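Local coordinates for protein aminotransferase TlmJ (Streptoalloteichus hindustanus, PDB 5UID) that probably transfers amino groups with pyridoxal 5'-phosphate as cofactor, as a DegT/DnrJ/EryC1-family aminotransferase, at residues A[61-72]-A[153-161]. Residues are numbered along the deposited sequence; the frame is centred on the assembly and turned at random.
Sequences CTEGLFLSMELL and VPLVEDSAC
C61, L65, S68 and L72 of helix 61-72 face A160, D158, V156 and P154 in turn, the helix running antiparallel to strand 155-158 (175°) with the axes 10.2 Å apart. V156 is the hub. Its CG2 receives the CE of selenomethionine M69 at 3.7 Å and, beside it, CD1 of L72. The M69 chain curls rather than extending, and its methyl CE ends against the valine. CG1 of V156 lies 4.1 Å from S68 OG, a hydroxyl kept within the helix by a 2.7 Å bond from S68 OG to L65 O. That carbonyl also accepts from M69 N, on the same face of its plane. Beyond V156, L72 and the P154 ring lie alongside each other, pointing opposite ways, with L72 CD2 reaching P154 CB at 4.0 Å.

Toward the helix start a carboxylate replaces the aliphatic groups. D158 extends it with CG anti to the backbone N (chi1 -175°), placing OD1 3.5 Å from C61 SG and OD2 3.8 Å from L65 CD1, both van der Waals contacts. OD1 also accepts from A160 N on its anti side, 30° out of the carboxylate plane, closing an Asx turn as the chain leaves the strand. With an alanine here, A160 N would probably lose this acceptor, leaving the turn freer to shift and a gap beside C61 SG and L65 CD1. The backbone N atoms of C61 and T62 bond phosphate oxygens of the pyridoxal-lysine at position 187, consistent with the phosphate-binding helix N-terminus of fold-type I aminotransferases; the aliphatic contacts lie farther along the helix.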
ATOM      1  N   CYS A  61       3.740  -3.304  -6.641  1.00 32.84           N
ATOM      2  CA  CYS A  61       4.354  -4.529  -7.144  1.00 32.22           C
ATOM      3  C   CYS A  61       5.017  -5.318  -6.024  1.00 27.46           C
ATOM      4  O   CYS A  61       4.931  -6.552  -5.991  1.00 25.42           O
ATOM      5  CB  CYS A  61       5.368  -4.202  -8.236  1.00 23.55           C
ATOM      6  SG  CYS A  61       6.114  -5.660  -9.016  1.00 26.52           S
ATOM      7  N   THR A  62       5.697  -4.627  -5.107  1.00 30.49           N
ATOM      8  CA  THR A  62       6.313  -5.308  -3.973  1.00 34.47           C
ATOM      9  C   THR A  62       5.280  -6.115  -3.200  1.00 30.70           C
ATOM     10  O   THR A  62       5.516  -7.276  -2.846  1.00 31.61           O
ATOM     11  CB  THR A  62       6.991  -4.294  -3.056  1.00 24.52           C
ATOM     12  OG1 THR A  62       7.972  -3.560  -3.800  1.00 31.89           O
ATOM     13  CG2 THR A  62       7.663  -5.007  -1.890  1.00 29.78           C
ATOM     14  N   GLU A  63       4.118  -5.515  -2.943  1.00 29.35           N
ATOM     15  CA  GLU A  63       3.050  -6.234  -2.261  1.00 29.85           C
ATOM     16  C   GLU A  63       2.575  -7.414  -3.094  1.00 30.41           C
ATOM     17  O   GLU A  63       2.280  -8.486  -2.555  1.00 27.69           O
ATOM     18  CB  GLU A  63       1.896  -5.282  -1.960  1.00 35.94           C
ATOM     19  CG  GLU A  63       0.797  -5.896  -1.125  1.00 43.75           C
ATOM     20  CD  GLU A  63       1.218  -6.154   0.306  1.00 48.26           C
ATOM     21  OE1 GLU A  63       2.223  -5.564   0.756  1.00 50.26           O
ATOM     22  OE2 GLU A  63       0.539  -6.950   0.985  1.00 54.83           O
ATOM     23  N   GLY A  64       2.501  -7.238  -4.416  1.00 31.60           N
ATOM     24  CA  GLY A  64       2.176  -8.358  -5.282  1.00 25.80           C
ATOM     25  C   GLY A  64       3.212  -9.462  -5.227  1.00 23.17           C
ATOM     26  O   GLY A  64       2.871 -10.645  -5.325  1.00 22.82           O
ATOM     27  N   LEU A  65       4.485  -9.099  -5.058  1.00 28.87           N
ATOM     28  CA  LEU A  65       5.528 -10.114  -4.933  1.00 29.71           C
ATOM     29  C   LEU A  65       5.425 -10.848  -3.601  1.00 32.56           C
ATOM     30  O   LEU A  65       5.549 -12.079  -3.552  1.00 25.46           O
ATOM     31  CB  LEU A  65       6.908  -9.474  -5.094  1.00 27.61           C
ATOM     32  CG  LEU A  65       7.288  -8.984  -6.496  1.00 29.10           C
ATOM     33  CD1 LEU A  65       8.490  -8.055  -6.438  1.00 24.02           C
ATOM     34  CD2 LEU A  65       7.571 -10.160  -7.429  1.00 25.45           C
ATOM     35  N   PHE A  66       5.204 -10.109  -2.508  1.00 24.78           N
ATOM     36  CA  PHE A  66       5.012 -10.745  -1.208  1.00 28.93           C
ATOM     37  C   PHE A  66       3.803 -11.673  -1.221  1.00 34.20           C
ATOM     38  O   PHE A  66       3.855 -12.779  -0.668  1.00 37.88           O
ATOM     39  CB  PHE A  66       4.852  -9.685  -0.115  1.00 24.70           C
ATOM     40  CG  PHE A  66       6.146  -9.256   0.516  1.00 31.37           C
ATOM     41  CD1 PHE A  66       7.013  -8.403  -0.150  1.00 31.04           C
ATOM     42  CD2 PHE A  66       6.486  -9.690   1.790  1.00 25.97           C
ATOM     43  CE1 PHE A  66       8.201  -8.004   0.432  1.00 26.38           C
ATOM     44  CE2 PHE A  66       7.673  -9.294   2.378  1.00 31.78           C
ATOM     45  CZ  PHE A  66       8.532  -8.449   1.699  1.00 35.48           C
ATOM     46  N   LEU A  67       2.704 -11.241  -1.843  1.00 27.43           N
ATOM     47  CA  LEU A  67       1.505 -12.072  -1.887  1.00 30.69           C
ATOM     48  C   LEU A  67       1.756 -13.365  -2.649  1.00 31.06           C
ATOM     49  O   LEU A  67       1.289 -14.435  -2.239  1.00 37.20           O
ATOM     50  CB  LEU A  67       0.345 -11.303  -2.520  1.00 27.44           C
ATOM     51  CG  LEU A  67      -0.282 -10.177  -1.699  1.00 30.21           C
ATOM     52  CD1 LEU A  67      -1.317  -9.429  -2.527  1.00 29.18           C
ATOM     53  CD2 LEU A  67      -0.902 -10.726  -0.426  1.00 33.43           C
ATOM     54  N   SER A  68       2.489 -13.291  -3.762  1.00 27.95           N
ATOM     55  CA  SER A  68       2.718 -14.489  -4.566  1.00 32.60           C
ATOM     56  C   SER A  68       3.517 -15.529  -3.790  1.00 33.42           C
ATOM     57  O   SER A  68       3.233 -16.730  -3.876  1.00 34.69           O
ATOM     58  CB  SER A  68       3.425 -14.123  -5.872  1.00 27.51           C
ATOM     59  OG  SER A  68       4.745 -13.676  -5.631  1.00 39.60           O
HETATM   60  N   MSE A  69       4.508 -15.092  -3.018  1.00 34.64           N
HETATM   61  CA  MSE A  69       5.288 -16.011  -2.195  1.00 33.82           C
HETATM   62  C   MSE A  69       4.423 -16.606  -1.086  1.00 34.99           C
HETATM   63  O   MSE A  69       4.644 -17.739  -0.658  1.00 35.53           O
HETATM   64  CB  MSE A  69       6.509 -15.308  -1.599  1.00 30.49           C
HETATM   65  CG  MSE A  69       7.546 -14.871  -2.633  1.00 35.15           C
HETATM   66 SE   MSE A  69       8.221 -16.353  -3.722  0.71 34.34          SE
HETATM   67  CE  MSE A  69       7.556 -15.774  -5.461  1.00 39.76           C
ATOM     68  N   GLU A  70       3.438 -15.835  -0.620  1.00 34.61           N
ATOM     69  CA  GLU A  70       2.493 -16.362   0.361  1.00 31.11           C
ATOM     70  C   GLU A  70       1.558 -17.382  -0.277  1.00 34.16           C
ATOM     71  O   GLU A  70       1.356 -18.477   0.261  1.00 30.12           O
ATOM     72  CB  GLU A  70       1.692 -15.220   0.991  1.00 29.41           C
ATOM     73  CG  GLU A  70       2.515 -14.285   1.864  1.00 36.67           C
ATOM     74  CD  GLU A  70       1.719 -13.084   2.342  1.00 47.48           C
ATOM     75  OE1 GLU A  70       0.486 -13.067   2.143  1.00 50.38           O
ATOM     76  OE2 GLU A  70       2.327 -12.155   2.915  1.00 51.80           O
ATOM     77  N   LEU A  71       0.985 -17.041  -1.434  1.00 36.12           N
ATOM     78  CA  LEU A  71       0.035 -17.936  -2.087  1.00 35.48           C
ATOM     79  C   LEU A  71       0.701 -19.238  -2.514  1.00 38.19           C
ATOM     80  O   LEU A  71       0.083 -20.308  -2.456  1.00 42.10           O
ATOM     81  CB  LEU A  71      -0.600 -17.235  -3.287  1.00 28.56           C
ATOM     82  CG  LEU A  71      -1.479 -16.029  -2.948  1.00 29.51           C
ATOM     83  CD1 LEU A  71      -1.788 -15.228  -4.196  1.00 34.83           C
ATOM     84  CD2 LEU A  71      -2.764 -16.482  -2.272  1.00 28.64           C
ATOM     85  N   LEU A  72       1.962 -19.169  -2.945  1.00 35.92           N
ATOM     86  CA  LEU A  72       2.674 -20.374  -3.357  1.00 35.42           C
ATOM     87  C   LEU A  72       3.098 -21.229  -2.171  1.00 35.70           C
ATOM     88  O   LEU A  72       3.455 -22.396  -2.361  1.00 35.79           O
ATOM     89  CB  LEU A  72       3.893 -20.000  -4.200  1.00 33.91           C
ATOM     90  CG  LEU A  72       3.602 -19.415  -5.584  1.00 30.44           C
ATOM     91  CD1 LEU A  72       4.889 -18.960  -6.248  1.00 32.93           C
ATOM     92  CD2 LEU A  72       2.878 -20.430  -6.453  1.00 30.70           C
ATOM     93  N   VAL A 153       8.331 -26.317 -11.404  1.00 44.07           N
ATOM     94  CA  VAL A 153       8.586 -25.206 -10.490  1.00 37.96           C
ATOM     95  C   VAL A 153       7.757 -24.007 -10.944  1.00 38.87           C
ATOM     96  O   VAL A 153       7.831 -23.635 -12.123  1.00 40.53           O
ATOM     97  CB  VAL A 153      10.082 -24.849 -10.446  1.00 32.42           C
ATOM     98  CG1 VAL A 153      10.303 -23.576  -9.650  1.00 30.40           C
ATOM     99  CG2 VAL A 153      10.880 -26.006  -9.849  1.00 36.61           C
ATOM    100  N   PRO A 154       6.964 -23.399 -10.065  1.00 34.97           N
ATOM    101  CA  PRO A 154       6.209 -22.204 -10.462  1.00 31.81           C
ATOM    102  C   PRO A 154       7.140 -21.055 -10.823  1.00 34.99           C
ATOM    103  O   PRO A 154       8.160 -20.824 -10.169  1.00 32.57           O
ATOM    104  CB  PRO A 154       5.372 -21.883  -9.217  1.00 28.55           C
ATOM    105  CG  PRO A 154       5.310 -23.166  -8.453  1.00 36.84           C
ATOM    106  CD  PRO A 154       6.620 -23.846  -8.707  1.00 38.04           C
ATOM    107  N   LEU A 155       6.777 -20.332 -11.879  1.00 35.65           N
ATOM    108  CA  LEU A 155       7.556 -19.202 -12.368  1.00 33.79           C
ATOM    109  C   LEU A 155       6.785 -17.914 -12.115  1.00 38.82           C
ATOM    110  O   LEU A 155       5.636 -17.777 -12.550  1.00 36.17           O
ATOM    111  CB  LEU A 155       7.865 -19.353 -13.856  1.00 33.19           C
ATOM    112  CG  LEU A 155       8.570 -18.156 -14.490  1.00 30.80           C
ATOM    113  CD1 LEU A 155       9.927 -17.935 -13.846  1.00 25.50           C
ATOM    114  CD2 LEU A 155       8.707 -18.348 -15.994  1.00 35.67           C
ATOM    115  N   VAL A 156       7.419 -16.974 -11.418  1.00 32.54           N
ATOM    116  CA  VAL A 156       6.849 -15.662 -11.143  1.00 26.00           C
ATOM    117  C   VAL A 156       7.607 -14.634 -11.970  1.00 27.68           C
ATOM    118  O   VAL A 156       8.842 -14.587 -11.935  1.00 24.26           O
ATOM    119  CB  VAL A 156       6.913 -15.319  -9.644  1.00 29.76           C
ATOM    120  CG1 VAL A 156       6.310 -13.944  -9.390  1.00 25.62           C
ATOM    121  CG2 VAL A 156       6.190 -16.380  -8.826  1.00 28.52           C
ATOM    122  N   GLU A 157       6.870 -13.817 -12.714  1.00 26.16           N
ATOM    123  CA  GLU A 157       7.455 -12.794 -13.573  1.00 30.91           C
ATOM    124  C   GLU A 157       7.276 -11.427 -12.923  1.00 31.01           C
ATOM    125  O   GLU A 157       6.157 -10.910 -12.848  1.00 26.46           O
ATOM    126  CB  GLU A 157       6.816 -12.812 -14.957  1.00 26.16           C
ATOM    127  CG  GLU A 157       7.333 -13.895 -15.881  1.00 30.14           C
ATOM    128  CD  GLU A 157       6.659 -13.840 -17.233  1.00 31.68           C
ATOM    129  OE1 GLU A 157       5.707 -14.619 -17.456  1.00 30.32           O
ATOM    130  OE2 GLU A 157       7.060 -12.992 -18.058  1.00 29.95           O
ATOM    131  N   ASP A 158       8.377 -10.846 -12.456  1.00 27.64           N
ATOM    132  CA  ASP A 158       8.382  -9.438 -12.064  1.00 32.91           C
ATOM    133  C   ASP A 158       8.453  -8.637 -13.358  1.00 27.09           C
ATOM    134  O   ASP A 158       9.527  -8.387 -13.907  1.00 27.91           O
ATOM    135  CB  ASP A 158       9.546  -9.130 -11.126  1.00 26.76           C
ATOM    136  CG  ASP A 158       9.518  -7.699 -10.602  1.00 28.73           C
ATOM    137  OD1 ASP A 158       8.707  -6.888 -11.100  1.00 27.35           O
ATOM    138  OD2 ASP A 158      10.310  -7.382  -9.685  1.00 25.51           O
ATOM    139  N   SER A 159       7.284  -8.237 -13.858  1.00 20.61           N
ATOM    140  CA  SER A 159       7.162  -7.544 -15.132  1.00 23.09           C
ATOM    141  C   SER A 159       7.167  -6.023 -14.988  1.00 25.87           C
ATOM    142  O   SER A 159       6.653  -5.325 -15.871  1.00 29.71           O
ATOM    143  CB  SER A 159       5.889  -7.998 -15.848  1.00 25.21           C
ATOM    144  OG  SER A 159       5.797  -9.412 -15.844  1.00 30.78           O
ATOM    145  N   ALA A 160       7.744  -5.493 -13.907  1.00 25.36           N
ATOM    146  CA  ALA A 160       7.717  -4.049 -13.696  1.00 26.86           C
ATOM    147  C   ALA A 160       8.496  -3.298 -14.771  1.00 29.92           C
ATOM    148  O   ALA A 160       8.194  -2.133 -15.053  1.00 32.08           O
ATOM    149  CB  ALA A 160       8.259  -3.710 -12.308  1.00 23.46           C
ATOM    150  N   CYS A 161       9.492  -3.941 -15.384  1.00 23.40           N
ATOM    151  CA  CYS A 161      10.246  -3.322 -16.467  1.00 23.93           C
ATOM    152  C   CYS A 161       9.573  -3.465 -17.828  1.00 28.13           C
ATOM    153  O   CYS A 161      10.000  -2.805 -18.782  1.00 24.33           O
ATOM    154  CB  CYS A 161      11.651  -3.926 -16.567  1.00 26.97           C
ATOM    155  SG  CYS A 161      12.634  -3.917 -15.059  1.00 30.22           S
TER